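Local coordinates for interphotoreceptor retinoid-binding protein (PDB 1J7X) that probably binds retinoids and carries them between cells of the retina across the interphotoreceptor matrix, at residues His173-His178 against Asp186-His191. Sequence-based numbering, arbitrary orientation.
Sequences HLFTLH and DEVYSH
An antiparallel beta hairpin distorted by a classic beta bulge joins His173-His178 to Asp186-His191, within the part of the chain that belongs to peptidase family S41. Strand 186-189 pairs with one side of strand 173-179, which on its other side bonds to strand 254-265. The bulge lies where Leu174 and Phe175 both face Val188. Leu174 N donates to Val188 O at 2.8 Å, and Val188 N donates to Phe175 O, also at 2.8 Å; each donor lies nearly along the C=O axis, so Val188 is gripped through both backbone polar atoms. Farther along, Leu177 N reaches Asp186 O at 2.9 Å, whereas the return bond from Asp186 N to Leu177 O is weak.

On the face shared by Phe175, Leu177 and Val188, the crowded chi1 of Phe175 (58°) sets CG between backbone N and carbonyl carbon and swings the ring beneath Val188. The isopropyl group covers one ring face in a CH-pi contact, with Val188 CB 3.8 Å from the Phe175 ring centroid. The two methyls sit over the outer end of the ring, on that same side: Val188 CG2 comes to 3.5 Å from Phe175 CE2, while Val188 CG1 lies near Phe175 CE1. Leu177 CG lies at the ring edge, and Phe263 of strand 254-265 stacks on the ring. An alanine here in place of Phe175, lacking the ring that Val188 covers and Phe263 stacks on, would probably loosen the packing between the hairpin and strand 254-265.

The other face carries Thr176 beside Glu187, where Thr176 OG1 packs 3.4 Å from the methylene Glu187 CG, and Tyr189 laid obliquely against His173. Backbone bonds thus fix the bulged register, while the Phe175 ring, covered by Val188 and stacked on Phe263, continues the apolar packing from the hairpin into strand 254-265.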
ATOM      1  N   HIS A 173      -4.310   0.917  16.960  1.00 27.35           N
ATOM      2  CA  HIS A 173      -5.011   0.308  15.863  1.00 24.67           C
ATOM      3  C   HIS A 173      -4.411   0.973  14.597  1.00 21.39           C
ATOM      4  O   HIS A 173      -4.236   2.153  14.557  1.00 22.15           O
ATOM      5  CB  HIS A 173      -6.488   0.706  15.923  1.00 26.09           C
ATOM      6  CG  HIS A 173      -7.262   0.400  14.678  1.00 27.76           C
ATOM      7  ND1 HIS A 173      -7.462  -0.859  14.191  1.00 33.02           N
ATOM      8  CD2 HIS A 173      -7.998   1.224  13.900  1.00 24.59           C
ATOM      9  CE1 HIS A 173      -8.264  -0.798  13.128  1.00 24.76           C
ATOM     10  NE2 HIS A 173      -8.596   0.450  12.939  1.00 26.90           N
ATOM     11  N   LEU A 174      -4.098   0.170  13.647  1.00 21.59           N
ATOM     12  CA  LEU A 174      -3.481   0.712  12.400  1.00 22.95           C
ATOM     13  C   LEU A 174      -4.523   0.818  11.315  1.00 19.47           C
ATOM     14  O   LEU A 174      -4.634   1.844  10.662  1.00 22.68           O
ATOM     15  CB  LEU A 174      -2.367  -0.210  11.977  1.00 20.59           C
ATOM     16  CG  LEU A 174      -1.285  -0.309  13.029  1.00 23.88           C
ATOM     17  CD1 LEU A 174      -0.229  -1.388  12.507  1.00 22.76           C
ATOM     18  CD2 LEU A 174      -0.659   0.936  13.391  1.00 22.71           C
ATOM     19  N   PHE A 175      -5.232  -0.238  11.071  1.00 22.92           N
ATOM     20  CA  PHE A 175      -6.275  -0.295  10.059  1.00 23.00           C
ATOM     21  C   PHE A 175      -7.043  -1.587  10.289  1.00 25.23           C
ATOM     22  O   PHE A 175      -6.661  -2.425  11.127  1.00 26.15           O
ATOM     23  CB  PHE A 175      -5.701  -0.303   8.611  1.00 23.27           C
ATOM     24  CG  PHE A 175      -4.734  -1.470   8.330  1.00 20.67           C
ATOM     25  CD1 PHE A 175      -3.433  -1.363   8.690  1.00 20.91           C
ATOM     26  CD2 PHE A 175      -5.179  -2.630   7.744  1.00 20.08           C
ATOM     27  CE1 PHE A 175      -2.514  -2.466   8.469  1.00 21.81           C
ATOM     28  CE2 PHE A 175      -4.321  -3.701   7.416  1.00 24.48           C
ATOM     29  CZ  PHE A 175      -3.009  -3.636   7.766  1.00 23.81           C
ATOM     30  N   THR A 176      -8.160  -1.734   9.608  1.00 23.51           N
ATOM     31  CA  THR A 176      -8.959  -2.856   9.612  1.00 24.39           C
ATOM     32  C   THR A 176      -9.217  -3.302   8.199  1.00 26.67           C
ATOM     33  O   THR A 176      -9.480  -2.451   7.375  1.00 25.60           O
ATOM     34  CB  THR A 176     -10.363  -2.532  10.295  1.00 25.45           C
ATOM     35  OG1 THR A 176     -10.107  -2.265  11.669  1.00 27.46           O
ATOM     36  CG2 THR A 176     -11.245  -3.702  10.304  1.00 29.13           C
ATOM     37  N   LEU A 177      -9.076  -4.583   7.944  1.00 25.53           N
ATOM     38  CA  LEU A 177      -9.304  -5.156   6.668  1.00 29.06           C
ATOM     39  C   LEU A 177     -10.644  -5.822   6.690  1.00 31.22           C
ATOM     40  O   LEU A 177     -11.013  -6.466   7.702  1.00 32.82           O
ATOM     41  CB  LEU A 177      -8.256  -6.203   6.340  1.00 29.18           C
ATOM     42  CG  LEU A 177      -6.903  -5.659   5.939  1.00 32.78           C
ATOM     43  CD1 LEU A 177      -6.126  -6.729   5.270  1.00 32.11           C
ATOM     44  CD2 LEU A 177      -6.989  -4.450   5.008  1.00 35.43           C
ATOM     45  N   HIS A 178     -11.407  -5.577   5.639  1.00 31.98           N
ATOM     46  CA  HIS A 178     -12.681  -6.248   5.414  1.00 33.63           C
ATOM     47  C   HIS A 178     -12.533  -7.008   4.140  1.00 36.52           C
ATOM     48  O   HIS A 178     -12.454  -6.412   3.071  1.00 35.23           O
ATOM     49  CB  HIS A 178     -13.861  -5.258   5.361  1.00 34.23           C
ATOM     50  N   ASP A 186     -10.771  -8.043  10.059  1.00 48.69           N
ATOM     51  CA  ASP A 186      -9.612  -8.172  10.947  1.00 45.08           C
ATOM     52  C   ASP A 186      -8.966  -6.857  11.297  1.00 39.81           C
ATOM     53  O   ASP A 186      -8.575  -6.063  10.421  1.00 37.77           O
ATOM     54  CB  ASP A 186      -8.594  -9.095  10.307  1.00 45.72           C
ATOM     55  CG  ASP A 186      -9.119 -10.495  10.137  1.00 52.59           C
ATOM     56  OD1 ASP A 186      -9.529 -11.151  11.138  1.00 62.03           O
ATOM     57  OD2 ASP A 186      -9.184 -11.062   9.028  1.00 57.96           O
ATOM     58  N   GLU A 187      -8.914  -6.551  12.581  1.00 34.87           N
ATOM     59  CA  GLU A 187      -8.331  -5.342  13.033  1.00 33.47           C
ATOM     60  C   GLU A 187      -6.822  -5.593  13.191  1.00 31.88           C
ATOM     61  O   GLU A 187      -6.424  -6.579  13.747  1.00 29.99           O
ATOM     62  CB  GLU A 187      -8.881  -4.860  14.354  1.00 34.51           C
ATOM     63  CG  GLU A 187     -10.338  -4.508  14.275  1.00 40.76           C
ATOM     64  CD  GLU A 187     -11.140  -5.602  14.783  1.00 43.24           C
ATOM     65  OE1 GLU A 187     -10.901  -6.778  14.421  1.00 42.47           O
ATOM     66  OE2 GLU A 187     -11.997  -5.226  15.556  1.00 51.29           O
ATOM     67  N   VAL A 188      -6.049  -4.690  12.637  1.00 27.82           N
ATOM     68  CA  VAL A 188      -4.595  -4.777  12.645  1.00 25.84           C
ATOM     69  C   VAL A 188      -4.021  -3.783  13.575  1.00 22.58           C
ATOM     70  O   VAL A 188      -4.249  -2.604  13.527  1.00 22.71           O
ATOM     71  CB  VAL A 188      -3.986  -4.710  11.183  1.00 24.86           C
ATOM     72  CG1 VAL A 188      -2.473  -4.909  11.281  1.00 25.02           C
ATOM     73  CG2 VAL A 188      -4.640  -5.694  10.290  1.00 25.97           C
ATOM     74  N   TYR A 189      -3.214  -4.263  14.524  1.00 21.84           N
ATOM     75  CA  TYR A 189      -2.623  -3.463  15.499  1.00 23.05           C
ATOM     76  C   TYR A 189      -1.076  -3.529  15.417  1.00 22.20           C
ATOM     77  O   TYR A 189      -0.602  -4.466  14.891  1.00 24.63           O
ATOM     78  CB  TYR A 189      -3.006  -3.959  16.943  1.00 24.98           C
ATOM     79  CG  TYR A 189      -4.499  -3.832  17.213  1.00 20.52           C
ATOM     80  CD1 TYR A 189      -5.066  -2.665  17.605  1.00 28.17           C
ATOM     81  CD2 TYR A 189      -5.311  -4.917  16.992  1.00 31.66           C
ATOM     82  CE1 TYR A 189      -6.433  -2.610  17.791  1.00 27.10           C
ATOM     83  CE2 TYR A 189      -6.659  -4.799  17.191  1.00 29.36           C
ATOM     84  CZ  TYR A 189      -7.151  -3.670  17.578  1.00 23.82           C
ATOM     85  OH  TYR A 189      -8.576  -3.629  17.698  1.00 36.24           O
ATOM     86  N   SER A 190      -0.468  -2.558  16.028  1.00 23.24           N
ATOM     87  CA  SER A 190       0.948  -2.439  16.219  1.00 23.93           C
ATOM     88  C   SER A 190       1.340  -3.494  17.228  1.00 22.38           C
ATOM     89  O   SER A 190       0.535  -3.999  17.961  1.00 20.80           O
ATOM     90  CB  SER A 190       1.334  -1.055  16.726  1.00 24.72           C
ATOM     91  OG  SER A 190       0.802  -0.711  17.952  1.00 27.77           O
ATOM     92  N   HIS A 191       2.607  -3.804  17.278  1.00 21.75           N
ATOM     93  CA  HIS A 191       3.173  -4.724  18.274  1.00 23.03           C
ATOM     94  C   HIS A 191       3.591  -4.025  19.554  1.00 24.22           C
ATOM     95  O   HIS A 191       4.182  -2.971  19.497  1.00 22.10           O
ATOM     96  CB  HIS A 191       4.367  -5.465  17.670  1.00 22.26           C
ATOM     97  CG  HIS A 191       3.973  -6.566  16.754  1.00 27.64           C
ATOM     98  ND1 HIS A 191       4.033  -7.904  17.139  1.00 27.10           N
ATOM     99  CD2 HIS A 191       3.342  -6.555  15.536  1.00 29.67           C
ATOM    100  CE1 HIS A 191       3.491  -8.653  16.192  1.00 30.76           C
ATOM    101  NE2 HIS A 191       3.097  -7.857  15.192  1.00 28.25           N
TER